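Local coordinates for periplasmic binding protein (Veillonella parvula, PDB 4LJS) that probably binds a ligand in the periplasm, perhaps an iron-siderophore, haem or cobalamin-like compound, for delivery to an ABC importer, at residues 56-60 / 78-83; 155-159 / 171-175; 36-40 / 130-136. All blocks are in the same frame, centred on the assembly; numbering follows the deposited sequence.

From the N terminus, the chain first forms the hairpin of strands 19-29 and 34-40, then enters the parallel sheet of one lobe. Contact 3 (36-40 / 130-136) spans the widest loop, bringing the second hairpin strand to the far edge of that sheet as it returns at strand 135-138. Contact 1 (56-60 / 78-83) opens and closes within this loop, joining helix 52-60 to the segment that leads into helix 84-89. Contact 2 (155-159 / 171-175) follows in series and pairs helix 151-164 with the long helix 168-188. No loops cross, but contacts 1 and 2 touch where T57 packs on Y157 and I158 and the A60 carbonyl meets L174.

Contact 1 (56-60 / 78-83); sequences ETIIA and YVRPEY
The last turn of helix 52-60, closed by A60 N to E56 O (2.8 Å), presents E56, I59 and A60 to an irregular segment, 78-83; the closest CA atoms belong to I59 and Y83, 6.6 Å apart. Y78 turns its ring away to meet Y257, and its carbonyl receives hydrogen bonds from R298 and Q52. V79 is extended (phi/psi -87/143°) and brings CG1 to 3.3 Å from E56 OE1. R80 N makes the one direct hydrogen bond of the contact, to E56 OE1 (2.9 Å, 160°), which the glutamate reaches with chi1 m and chi2 t; E56 OE2 forms a salt bridge with R298. The R80 guanidinium forms salt bridges with D301, through NH1, and with E82 (R80 NE to E82 OE1 3.2 Å). The chain then folds back through P81 and E82, with Y83 N bonded to R80 O (2.8 Å). Y83 (chi1 m) lies against the helix end: its CB is 3.7 Å from I59 CG2, its CZ 3.5 Å from A60 CB, and A60 N lies over one ring face. A water joins Y83 OH (2.7 Å) to A60 O (3.0 Å). Helix 52-60 is the beta-alpha-beta crossover between parallel neighbours 47-50 and 67-71, and its C-terminal turn receives the loop from strand 67-71 to helix 84-89; I59 packs on both of these, and T57 meets helix 151-164.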
ATOM      1  N   GLU A  56      -8.533   3.672   1.794  1.00 27.96           N
ATOM      2  CA  GLU A  56      -7.901   4.538   2.787  1.00 28.07           C
ATOM      3  C   GLU A  56      -7.304   5.827   2.221  1.00 33.86           C
ATOM      4  O   GLU A  56      -7.253   6.840   2.923  1.00 33.09           O
ATOM      5  CB  GLU A  56      -6.844   3.778   3.605  1.00 29.78           C
ATOM      6  CG  GLU A  56      -7.439   2.910   4.701  1.00 43.25           C
ATOM      7  CD  GLU A  56      -6.417   2.479   5.741  1.00 46.47           C
ATOM      8  OE1 GLU A  56      -6.311   3.155   6.792  1.00 48.72           O
ATOM      9  OE2 GLU A  56      -5.729   1.461   5.509  1.00 45.45           O
ATOM     10  N   THR A  57      -6.837   5.797   0.972  1.00 28.05           N
ATOM     11  CA  THR A  57      -6.266   7.007   0.372  1.00 27.55           C
ATOM     12  C   THR A  57      -7.347   8.068   0.161  1.00 32.97           C
ATOM     13  O   THR A  57      -7.144   9.242   0.468  1.00 36.30           O
ATOM     14  CB  THR A  57      -5.529   6.725  -0.963  1.00 35.25           C
ATOM     15  OG1 THR A  57      -4.495   5.747  -0.750  1.00 36.26           O
ATOM     16  CG2 THR A  57      -4.905   8.010  -1.524  1.00 30.18           C
ATOM     17  N   ILE A  58      -8.502   7.650  -0.348  1.00 30.91           N
ATOM     18  CA  ILE A  58      -9.597   8.579  -0.547  1.00 30.14           C
ATOM     19  C   ILE A  58     -10.096   9.102   0.800  1.00 36.08           C
ATOM     20  O   ILE A  58     -10.394  10.289   0.946  1.00 37.49           O
ATOM     21  CB  ILE A  58     -10.736   7.952  -1.357  1.00 30.51           C
ATOM     22  CG1 ILE A  58     -10.283   7.725  -2.803  1.00 28.32           C
ATOM     23  CG2 ILE A  58     -11.963   8.851  -1.308  1.00 28.60           C
ATOM     24  CD1 ILE A  58     -11.176   6.746  -3.593  1.00 27.96           C
ATOM     25  N   ILE A  59     -10.147   8.224   1.797  1.00 34.42           N
ATOM     26  CA  ILE A  59     -10.485   8.662   3.143  1.00 34.20           C
ATOM     27  C   ILE A  59      -9.472   9.684   3.670  1.00 35.05           C
ATOM     28  O   ILE A  59      -9.853  10.717   4.232  1.00 34.16           O
ATOM     29  CB  ILE A  59     -10.614   7.475   4.107  1.00 33.90           C
ATOM     30  CG1 ILE A  59     -11.846   6.630   3.729  1.00 29.77           C
ATOM     31  CG2 ILE A  59     -10.710   7.969   5.535  1.00 36.01           C
ATOM     32  CD1 ILE A  59     -12.042   5.383   4.588  1.00 30.28           C
ATOM     33  N   ALA A  60      -8.186   9.415   3.455  1.00 31.71           N
ATOM     34  CA  ALA A  60      -7.125  10.293   3.950  1.00 37.27           C
ATOM     35  C   ALA A  60      -7.183  11.678   3.313  1.00 36.72           C
ATOM     36  O   ALA A  60      -6.713  12.650   3.891  1.00 39.88           O
ATOM     37  CB  ALA A  60      -5.743   9.667   3.714  1.00 34.07           C
ATOM     38  N   TYR A  78      -7.951  -3.156  10.584  1.00 39.63           N
ATOM     39  CA  TYR A  78      -6.839  -3.074   9.646  1.00 38.33           C
ATOM     40  C   TYR A  78      -6.707  -1.667   9.098  1.00 35.15           C
ATOM     41  O   TYR A  78      -5.724  -1.347   8.457  1.00 28.85           O
ATOM     42  CB  TYR A  78      -7.047  -4.028   8.476  1.00 40.29           C
ATOM     43  CG  TYR A  78      -6.998  -5.488   8.842  1.00 51.54           C
ATOM     44  CD1 TYR A  78      -8.049  -6.090   9.511  1.00 54.31           C
ATOM     45  CD2 TYR A  78      -5.906  -6.270   8.498  1.00 55.84           C
ATOM     46  CE1 TYR A  78      -8.009  -7.423   9.841  1.00 58.20           C
ATOM     47  CE2 TYR A  78      -5.861  -7.609   8.820  1.00 57.65           C
ATOM     48  CZ  TYR A  78      -6.916  -8.181   9.490  1.00 54.68           C
ATOM     49  OH  TYR A  78      -6.877  -9.517   9.819  1.00 53.68           O
ATOM     50  N   VAL A  79      -7.723  -0.842   9.329  1.00 36.71           N
ATOM     51  CA  VAL A  79      -7.707   0.549   8.895  1.00 37.74           C
ATOM     52  C   VAL A  79      -7.037   1.387   9.985  1.00 42.22           C
ATOM     53  O   VAL A  79      -7.213   1.099  11.173  1.00 41.78           O
ATOM     54  CB  VAL A  79      -9.155   1.045   8.633  1.00 40.51           C
ATOM     55  CG1 VAL A  79      -9.189   2.530   8.310  1.00 40.03           C
ATOM     56  CG2 VAL A  79      -9.785   0.241   7.511  1.00 33.23           C
ATOM     57  N   ARG A  80      -6.256   2.396   9.590  1.00 40.46           N
ATOM     58  CA  ARG A  80      -5.642   3.319  10.555  1.00 46.03           C
ATOM     59  C   ARG A  80      -6.712   3.889  11.477  1.00 41.00           C
ATOM     60  O   ARG A  80      -7.785   4.264  11.006  1.00 37.22           O
ATOM     61  CB  ARG A  80      -4.926   4.482   9.854  1.00 45.87           C
ATOM     62  CG  ARG A  80      -3.566   4.149   9.296  1.00 59.56           C
ATOM     63  CD  ARG A  80      -2.890   5.361   8.663  1.00 60.31           C
ATOM     64  NE  ARG A  80      -2.386   6.296   9.660  1.00 66.02           N
ATOM     65  CZ  ARG A  80      -1.200   6.183  10.253  1.00 77.11           C
ATOM     66  NH1 ARG A  80      -0.402   5.171   9.948  1.00 85.38           N
ATOM     67  NH2 ARG A  80      -0.811   7.078  11.153  1.00 72.20           N
ATOM     68  N   PRO A  81      -6.422   3.948  12.789  1.00 39.11           N
ATOM     69  CA  PRO A  81      -7.386   4.400  13.805  1.00 35.72           C
ATOM     70  C   PRO A  81      -8.137   5.674  13.401  1.00 39.36           C
ATOM     71  O   PRO A  81      -9.361   5.713  13.518  1.00 46.59           O
ATOM     72  CB  PRO A  81      -6.502   4.658  15.036  1.00 35.38           C
ATOM     73  CG  PRO A  81      -5.356   3.715  14.870  1.00 39.95           C
ATOM     74  CD  PRO A  81      -5.118   3.588  13.379  1.00 37.63           C
ATOM     75  N   GLU A  82      -7.419   6.676  12.896  1.00 39.93           N
ATOM     76  CA  GLU A  82      -8.019   7.960  12.535  1.00 45.16           C
ATOM     77  C   GLU A  82      -8.916   7.907  11.305  1.00 47.12           C
ATOM     78  O   GLU A  82      -9.644   8.857  11.034  1.00 51.92           O
ATOM     79  CB  GLU A  82      -6.938   9.022  12.314  1.00 49.89           C
ATOM     80  CG  GLU A  82      -6.077   8.779  11.093  1.00 58.13           C
ATOM     81  CD  GLU A  82      -4.663   8.362  11.457  1.00 72.70           C
ATOM     82  OE1 GLU A  82      -3.709   8.898  10.845  1.00 77.07           O
ATOM     83  OE2 GLU A  82      -4.512   7.504  12.359  1.00 71.15           O
ATOM     84  N   TYR A  83      -8.855   6.806  10.560  1.00 43.20           N
ATOM     85  CA  TYR A  83      -9.685   6.638   9.370  1.00 44.39           C
ATOM     86  C   TYR A  83     -10.844   5.664   9.599  1.00 43.01           C
ATOM     87  O   TYR A  83     -11.664   5.446   8.705  1.00 41.98           O
ATOM     88  CB  TYR A  83      -8.833   6.170   8.182  1.00 39.73           C
ATOM     89  CG  TYR A  83      -7.733   7.138   7.799  1.00 41.62           C
ATOM     90  CD1 TYR A  83      -7.872   8.502   8.027  1.00 48.85           C
ATOM     91  CD2 TYR A  83      -6.553   6.689   7.212  1.00 42.42           C
ATOM     92  CE1 TYR A  83      -6.863   9.396   7.684  1.00 45.31           C
ATOM     93  CE2 TYR A  83      -5.538   7.577   6.868  1.00 42.94           C
ATOM     94  CZ  TYR A  83      -5.704   8.925   7.105  1.00 45.04           C
ATOM     95  OH  TYR A  83      -4.708   9.811   6.761  1.00 58.71           O
TER
HETATM   96  O   HOH W   1      -5.142  12.421   6.437  1.00 52.32           O

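Contact 2 (155-159 / 171-175); sequences YKYIR and AERLI
A salt bridge on the exposed side of the pair joins the two helices: R159 NE donates to E172 OE1 (2.8 Å, 159°), and a weak second bond runs from R159 NH2 to the same oxygen (3.3 Å). R159 is extended through chi1 and chi2 (both t); E172 folds over (both m) to meet it. I175 CD1 lies over one guanidinium face, 3.8 Å from R159 NH2. Both segments are helical, run antiparallel at 159° and have axes 9.5 Å apart; the register pairs R159 with A171 (CA to CA 5.7 Å) and Y155 with I175 (6.2 Å). I175 (chi1 m, chi2 t) is the central side chain: its CG1 meets I158 CG2 at 4.0 Å and its CD1 reaches Y155 O at 3.4 Å, while I175 CG2 lies over the Y155 ring, 4.3 Å from Y155 CD1. I158 CG2 also touches A171 CB (4.1 Å). In this helical hairpin, apolar packing therefore makes up the buried body, and the charge pair lies on its solvent side.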
ATOM      1  N   TYR A 155       3.509   7.864  -4.483  1.00 31.17           N
ATOM      2  CA  TYR A 155       3.363   9.318  -4.424  1.00 33.13           C
ATOM      3  C   TYR A 155       2.453   9.835  -5.540  1.00 31.26           C
ATOM      4  O   TYR A 155       1.555  10.636  -5.291  1.00 31.96           O
ATOM      5  CB  TYR A 155       4.725  10.012  -4.505  1.00 32.93           C
ATOM      6  CG  TYR A 155       5.609   9.767  -3.303  1.00 38.01           C
ATOM      7  CD1 TYR A 155       5.057   9.476  -2.065  1.00 29.69           C
ATOM      8  CD2 TYR A 155       6.998   9.832  -3.403  1.00 38.34           C
ATOM      9  CE1 TYR A 155       5.857   9.253  -0.960  1.00 36.65           C
ATOM     10  CE2 TYR A 155       7.810   9.604  -2.298  1.00 40.38           C
ATOM     11  CZ  TYR A 155       7.229   9.312  -1.077  1.00 42.07           C
ATOM     12  OH  TYR A 155       8.007   9.082   0.040  1.00 40.96           O
ATOM     13  N   LYS A 156       2.696   9.376  -6.767  1.00 27.15           N
ATOM     14  CA  LYS A 156       1.914   9.823  -7.912  1.00 35.80           C
ATOM     15  C   LYS A 156       0.463   9.388  -7.739  1.00 33.37           C
ATOM     16  O   LYS A 156      -0.464  10.123  -8.082  1.00 36.68           O
ATOM     17  CB  LYS A 156       2.477   9.253  -9.219  1.00 35.92           C
ATOM     18  CG  LYS A 156       1.489   9.354 -10.395  1.00 51.60           C
ATOM     19  CD  LYS A 156       2.098   8.897 -11.726  1.00 66.71           C
ATOM     20  CE  LYS A 156       1.052   8.858 -12.849  1.00 76.82           C
ATOM     21  NZ  LYS A 156       0.062   7.741 -12.696  1.00 76.29           N
ATOM     22  N   TYR A 157       0.286   8.184  -7.202  1.00 27.35           N
ATOM     23  CA  TYR A 157      -1.033   7.622  -6.954  1.00 33.51           C
ATOM     24  C   TYR A 157      -1.814   8.573  -6.062  1.00 32.37           C
ATOM     25  O   TYR A 157      -2.940   8.961  -6.372  1.00 33.93           O
ATOM     26  CB  TYR A 157      -0.876   6.265  -6.273  1.00 31.94           C
ATOM     27  CG  TYR A 157      -2.163   5.557  -5.896  1.00 32.10           C
ATOM     28  CD1 TYR A 157      -2.856   4.793  -6.831  1.00 31.29           C
ATOM     29  CD2 TYR A 157      -2.661   5.616  -4.596  1.00 28.44           C
ATOM     30  CE1 TYR A 157      -4.012   4.121  -6.490  1.00 35.03           C
ATOM     31  CE2 TYR A 157      -3.825   4.945  -4.241  1.00 27.10           C
ATOM     32  CZ  TYR A 157      -4.500   4.201  -5.197  1.00 37.47           C
ATOM     33  OH  TYR A 157      -5.658   3.524  -4.871  1.00 32.48           O
ATOM     34  N   ILE A 158      -1.186   8.974  -4.965  1.00 27.97           N
ATOM     35  CA  ILE A 158      -1.811   9.892  -4.018  1.00 35.73           C
ATOM     36  C   ILE A 158      -2.096  11.237  -4.688  1.00 41.51           C
ATOM     37  O   ILE A 158      -3.166  11.820  -4.515  1.00 36.47           O
ATOM     38  CB  ILE A 158      -0.914  10.068  -2.778  1.00 31.53           C
ATOM     39  CG1 ILE A 158      -0.829   8.737  -2.022  1.00 34.40           C
ATOM     40  CG2 ILE A 158      -1.444  11.160  -1.872  1.00 26.64           C
ATOM     41  CD1 ILE A 158       0.143   8.724  -0.881  1.00 33.56           C
ATOM     42  N   ARG A 159      -1.140  11.699  -5.487  1.00 32.09           N
ATOM     43  CA  ARG A 159      -1.258  12.973  -6.171  1.00 36.99           C
ATOM     44  C   ARG A 159      -2.395  12.954  -7.205  1.00 40.32           C
ATOM     45  O   ARG A 159      -3.147  13.925  -7.329  1.00 36.90           O
ATOM     46  CB  ARG A 159       0.083  13.306  -6.825  1.00 37.81           C
ATOM     47  CG  ARG A 159       0.181  14.682  -7.419  1.00 47.92           C
ATOM     48  CD  ARG A 159       1.619  14.971  -7.859  1.00 49.61           C
ATOM     49  NE  ARG A 159       2.485  15.349  -6.741  1.00 50.92           N
ATOM     50  CZ  ARG A 159       3.588  14.695  -6.383  1.00 52.03           C
ATOM     51  NH1 ARG A 159       3.969  13.613  -7.047  1.00 48.92           N
ATOM     52  NH2 ARG A 159       4.318  15.132  -5.361  1.00 52.22           N
ATOM     53  N   ALA A 171      -3.177  16.232  -0.492  1.00 37.40           N
ATOM     54  CA  ALA A 171      -2.282  15.253  -1.103  1.00 34.93           C
ATOM     55  C   ALA A 171      -0.815  15.649  -0.935  1.00 39.00           C
ATOM     56  O   ALA A 171       0.023  14.824  -0.568  1.00 38.86           O
ATOM     57  CB  ALA A 171      -2.627  15.062  -2.578  1.00 30.62           C
ATOM     58  N   GLU A 172      -0.513  16.918  -1.187  1.00 40.74           N
ATOM     59  CA  GLU A 172       0.858  17.399  -1.091  1.00 42.03           C
ATOM     60  C   GLU A 172       1.392  17.362   0.334  1.00 43.55           C
ATOM     61  O   GLU A 172       2.562  17.057   0.550  1.00 44.18           O
ATOM     62  CB  GLU A 172       0.989  18.812  -1.669  1.00 44.21           C
ATOM     63  CG  GLU A 172       1.030  18.837  -3.192  1.00 63.01           C
ATOM     64  CD  GLU A 172       2.124  17.941  -3.773  1.00 66.20           C
ATOM     65  OE1 GLU A 172       1.837  17.208  -4.749  1.00 52.09           O
ATOM     66  OE2 GLU A 172       3.268  17.977  -3.254  1.00 71.52           O
ATOM     67  N   ARG A 173       0.543  17.686   1.302  1.00 42.07           N
ATOM     68  CA  ARG A 173       0.953  17.632   2.700  1.00 45.23           C
ATOM     69  C   ARG A 173       1.296  16.196   3.090  1.00 43.06           C
ATOM     70  O   ARG A 173       2.319  15.947   3.728  1.00 38.38           O
ATOM     71  CB  ARG A 173      -0.142  18.182   3.611  1.00 51.22           C
ATOM     72  CG  ARG A 173       0.180  18.084   5.094  1.00 60.15           C
ATOM     73  CD  ARG A 173      -1.025  18.459   5.934  1.00 73.31           C
ATOM     74  NE  ARG A 173      -2.242  17.844   5.411  1.00 83.80           N
ATOM     75  CZ  ARG A 173      -2.665  16.623   5.726  1.00 80.93           C
ATOM     76  NH1 ARG A 173      -1.975  15.871   6.575  1.00 71.21           N
ATOM     77  NH2 ARG A 173      -3.786  16.155   5.189  1.00 82.52           N
ATOM     78  N   LEU A 174       0.444  15.251   2.696  1.00 39.78           N
ATOM     79  CA  LEU A 174       0.675  13.840   3.007  1.00 43.06           C
ATOM     80  C   LEU A 174       1.960  13.313   2.370  1.00 39.05           C
ATOM     81  O   LEU A 174       2.748  12.627   3.012  1.00 44.48           O
ATOM     82  CB  LEU A 174      -0.520  12.990   2.568  1.00 43.32           C
ATOM     83  CG  LEU A 174      -1.808  13.273   3.339  1.00 44.25           C
ATOM     84  CD1 LEU A 174      -2.982  12.593   2.666  1.00 42.11           C
ATOM     85  CD2 LEU A 174      -1.677  12.841   4.799  1.00 37.50           C
ATOM     86  N   ILE A 175       2.162  13.645   1.103  1.00 38.49           N
ATOM     87  CA  ILE A 175       3.359  13.249   0.375  1.00 36.73           C
ATOM     88  C   ILE A 175       4.615  13.861   1.005  1.00 39.87           C
ATOM     89  O   ILE A 175       5.617  13.174   1.215  1.00 34.68           O
ATOM     90  CB  ILE A 175       3.243  13.677  -1.096  1.00 40.59           C
ATOM     91  CG1 ILE A 175       2.253  12.761  -1.827  1.00 37.40           C
ATOM     92  CG2 ILE A 175       4.603  13.694  -1.779  1.00 27.02           C
ATOM     93  CD1 ILE A 175       1.795  13.308  -3.154  1.00 33.75           C
TER

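Contact 3 (36-40 / 130-136); sequences FESTY and QARLANV
A water-mediated contact joins an N-terminal beta hairpin to the edge strand of a parallel sheet. Strand segment 36-40 has extended backbone angles throughout and faces N135 and V136, where strand 135-138 begins; S38 and N135 are nearest, CA to CA 6.7 Å. Before that strand, helix 126-130 ends in a Schellman motif with L133 at positive phi (58/37°) as C-prime, A134 N turning back to W129 O; the type I turn Q130-L133 includes a weak bond from L133 N to Q130 O (3.2 Å). No direct hydrogen bond crosses the gap. Instead, one water donates to S38 OG (2.5 Å) and N135 OD1 (3.0 Å) and accepts from Q130 NE2 (2.9 Å) and V136 N (3.0 Å). A second links T39 N (3.3 Å) to N135 OD1 (2.9 Å), and a third spans Y40 OH (2.7 Å) and V136 O (2.6 Å). Side chains close around these waters: N135 ND2 lies over the face of the Y40 ring, 3.3 Å from Y40 CE2, and F36 (chi1 p) turns its edge to V136, with CZ 3.4 Å from V136 O and 4.5 Å from V136 CG1. Backbone bonds from N135 to D109 and L111 set strand 135-138 beside 110-113, as the outermost strand of a four-stranded, Rossmann-like 2-1-3-4 parallel sheet, as in a lobe of class III binding proteins.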
ATOM      1  N   PHE A  36      -3.987   5.023 -20.709  1.00 43.32           N
ATOM      2  CA  PHE A  36      -5.228   5.599 -21.195  1.00 49.62           C
ATOM      3  C   PHE A  36      -5.448   6.895 -20.447  1.00 54.12           C
ATOM      4  O   PHE A  36      -4.944   7.077 -19.339  1.00 55.50           O
ATOM      5  CB  PHE A  36      -6.417   4.644 -21.031  1.00 41.26           C
ATOM      6  CG  PHE A  36      -6.822   4.402 -19.601  1.00 38.16           C
ATOM      7  CD1 PHE A  36      -6.118   3.504 -18.807  1.00 36.97           C
ATOM      8  CD2 PHE A  36      -7.921   5.055 -19.057  1.00 36.82           C
ATOM      9  CE1 PHE A  36      -6.502   3.265 -17.488  1.00 44.81           C
ATOM     10  CE2 PHE A  36      -8.315   4.824 -17.742  1.00 34.35           C
ATOM     11  CZ  PHE A  36      -7.606   3.925 -16.955  1.00 38.82           C
ATOM     12  N   GLU A  37      -6.182   7.804 -21.068  1.00 57.02           N
ATOM     13  CA  GLU A  37      -6.366   9.124 -20.512  1.00 52.84           C
ATOM     14  C   GLU A  37      -7.817   9.300 -20.115  1.00 52.79           C
ATOM     15  O   GLU A  37      -8.716   8.834 -20.811  1.00 55.23           O
ATOM     16  CB  GLU A  37      -5.972  10.173 -21.544  1.00 57.35           C
ATOM     17  CG  GLU A  37      -5.400  11.427 -20.954  1.00 63.85           C
ATOM     18  CD  GLU A  37      -4.745  12.299 -22.001  1.00 80.30           C
ATOM     19  OE1 GLU A  37      -5.445  12.732 -22.947  1.00 81.38           O
ATOM     20  OE2 GLU A  37      -3.525  12.542 -21.882  1.00 87.90           O
ATOM     21  N   SER A  38      -8.033   9.971 -18.989  1.00 52.61           N
ATOM     22  CA  SER A  38      -9.369  10.253 -18.491  1.00 50.36           C
ATOM     23  C   SER A  38      -9.472  11.717 -18.110  1.00 52.26           C
ATOM     24  O   SER A  38      -8.546  12.281 -17.522  1.00 56.33           O
ATOM     25  CB  SER A  38      -9.671   9.383 -17.273  1.00 47.27           C
ATOM     26  OG  SER A  38      -9.482   8.019 -17.592  1.00 51.66           O
ATOM     27  N   THR A  39     -10.599  12.331 -18.449  1.00 52.72           N
ATOM     28  CA  THR A  39     -10.828  13.730 -18.120  1.00 54.39           C
ATOM     29  C   THR A  39     -11.972  13.879 -17.126  1.00 49.23           C
ATOM     30  O   THR A  39     -13.050  13.321 -17.312  1.00 50.19           O
ATOM     31  CB  THR A  39     -11.109  14.569 -19.378  1.00 57.88           C
ATOM     32  OG1 THR A  39      -9.933  14.605 -20.194  1.00 61.15           O
ATOM     33  CG2 THR A  39     -11.486  15.986 -18.997  1.00 54.90           C
ATOM     34  N   TYR A  40     -11.716  14.632 -16.064  1.00 48.24           N
ATOM     35  CA  TYR A  40     -12.693  14.848 -15.007  1.00 44.39           C
ATOM     36  C   TYR A  40     -13.142  16.305 -14.989  1.00 51.38           C
ATOM     37  O   TYR A  40     -12.319  17.203 -14.810  1.00 55.51           O
ATOM     38  CB  TYR A  40     -12.074  14.489 -13.659  1.00 38.81           C
ATOM     39  CG  TYR A  40     -11.645  13.049 -13.541  1.00 38.17           C
ATOM     40  CD1 TYR A  40     -10.434  12.612 -14.076  1.00 37.08           C
ATOM     41  CD2 TYR A  40     -12.444  12.121 -12.878  1.00 35.76           C
ATOM     42  CE1 TYR A  40     -10.038  11.285 -13.960  1.00 38.93           C
ATOM     43  CE2 TYR A  40     -12.057  10.798 -12.758  1.00 31.10           C
ATOM     44  CZ  TYR A  40     -10.861  10.384 -13.303  1.00 39.27           C
ATOM     45  OH  TYR A  40     -10.485   9.065 -13.184  1.00 39.13           O
ATOM     46  N   GLN A 130     -16.590   4.211 -19.519  1.00 41.14           N
ATOM     47  CA  GLN A 130     -16.615   5.519 -20.155  1.00 48.68           C
ATOM     48  C   GLN A 130     -17.874   5.672 -21.005  1.00 52.54           C
ATOM     49  O   GLN A 130     -18.369   6.779 -21.213  1.00 51.88           O
ATOM     50  CB  GLN A 130     -15.339   5.762 -20.966  1.00 46.87           C
ATOM     51  CG  GLN A 130     -14.147   6.147 -20.085  1.00 59.71           C
ATOM     52  CD  GLN A 130     -12.807   6.031 -20.793  1.00 71.37           C
ATOM     53  OE1 GLN A 130     -12.734   5.586 -21.937  1.00 77.29           O
ATOM     54  NE2 GLN A 130     -11.739   6.431 -20.110  1.00 73.06           N
ATOM     55  N   ALA A 131     -18.408   4.549 -21.471  1.00 46.56           N
ATOM     56  CA  ALA A 131     -19.645   4.576 -22.234  1.00 51.81           C
ATOM     57  C   ALA A 131     -20.832   4.776 -21.291  1.00 52.39           C
ATOM     58  O   ALA A 131     -21.923   5.147 -21.719  1.00 53.40           O
ATOM     59  CB  ALA A 131     -19.801   3.292 -23.027  1.00 53.53           C
ATOM     60  N   ARG A 132     -20.607   4.521 -20.004  1.00 45.12           N
ATOM     61  CA  ARG A 132     -21.631   4.724 -18.988  1.00 39.92           C
ATOM     62  C   ARG A 132     -21.389   6.034 -18.241  1.00 44.69           C
ATOM     63  O   ARG A 132     -21.936   6.248 -17.163  1.00 49.33           O
ATOM     64  CB  ARG A 132     -21.659   3.540 -18.015  1.00 36.75           C
ATOM     65  CG  ARG A 132     -21.810   2.192 -18.717  1.00 36.14           C
ATOM     66  CD  ARG A 132     -22.045   1.033 -17.744  1.00 39.42           C
ATOM     67  NE  ARG A 132     -23.301   1.131 -16.988  1.00 34.98           N
ATOM     68  CZ  ARG A 132     -24.515   0.921 -17.496  1.00 36.00           C
ATOM     69  NH1 ARG A 132     -24.664   0.616 -18.781  1.00 35.47           N
ATOM     70  NH2 ARG A 132     -25.594   1.027 -16.720  1.00 32.81           N
ATOM     71  N   LEU A 133     -20.570   6.902 -18.833  1.00 43.50           N
ATOM     72  CA  LEU A 133     -20.195   8.188 -18.234  1.00 47.38           C
ATOM     73  C   LEU A 133     -19.535   8.084 -16.853  1.00 47.95           C
ATOM     74  O   LEU A 133     -19.761   8.920 -15.977  1.00 51.80           O
ATOM     75  CB  LEU A 133     -21.386   9.146 -18.194  1.00 52.31           C
ATOM     76  CG  LEU A 133     -21.821   9.612 -19.584  1.00 56.45           C
ATOM     77  CD1 LEU A 133     -22.929  10.616 -19.468  1.00 48.75           C
ATOM     78  CD2 LEU A 133     -20.636  10.203 -20.336  1.00 65.12           C
ATOM     79  N   ALA A 134     -18.716   7.055 -16.674  1.00 38.22           N
ATOM     80  CA  ALA A 134     -17.925   6.914 -15.463  1.00 40.84           C
ATOM     81  C   ALA A 134     -16.455   6.851 -15.837  1.00 46.89           C
ATOM     82  O   ALA A 134     -16.102   6.584 -16.989  1.00 50.80           O
ATOM     83  CB  ALA A 134     -18.323   5.665 -14.699  1.00 32.71           C
ATOM     84  N   ASN A 135     -15.603   7.106 -14.856  1.00 43.61           N
ATOM     85  CA  ASN A 135     -14.167   7.001 -15.046  1.00 40.34           C
ATOM     86  C   ASN A 135     -13.575   5.836 -14.271  1.00 37.73           C
ATOM     87  O   ASN A 135     -14.181   5.332 -13.320  1.00 39.83           O
ATOM     88  CB  ASN A 135     -13.493   8.308 -14.645  1.00 34.06           C
ATOM     89  CG  ASN A 135     -13.696   9.381 -15.674  1.00 46.15           C
ATOM     90  OD1 ASN A 135     -13.390   9.178 -16.849  1.00 47.84           O
ATOM     91  ND2 ASN A 135     -14.247  10.516 -15.260  1.00 52.23           N
ATOM     92  N   VAL A 136     -12.389   5.410 -14.693  1.00 32.87           N
ATOM     93  CA  VAL A 136     -11.659   4.335 -14.022  1.00 32.63           C
ATOM     94  C   VAL A 136     -10.236   4.814 -13.724  1.00 34.10           C
ATOM     95  O   VAL A 136      -9.589   5.420 -14.577  1.00 31.56           O
ATOM     96  CB  VAL A 136     -11.601   3.067 -14.900  1.00 33.01           C
ATOM     97  CG1 VAL A 136     -10.671   2.010 -14.292  1.00 31.13           C
ATOM     98  CG2 VAL A 136     -13.007   2.505 -15.116  1.00 30.91           C
TER
HETATM   99  O   HOH W   2     -11.601   6.803 -17.281  1.00 41.26           O
HETATM  100  O   HOH W   3     -12.755  10.147 -19.549  1.00 48.59           O
HETATM  101  O   HOH W   4      -8.486   7.769 -14.397  1.00 37.25           O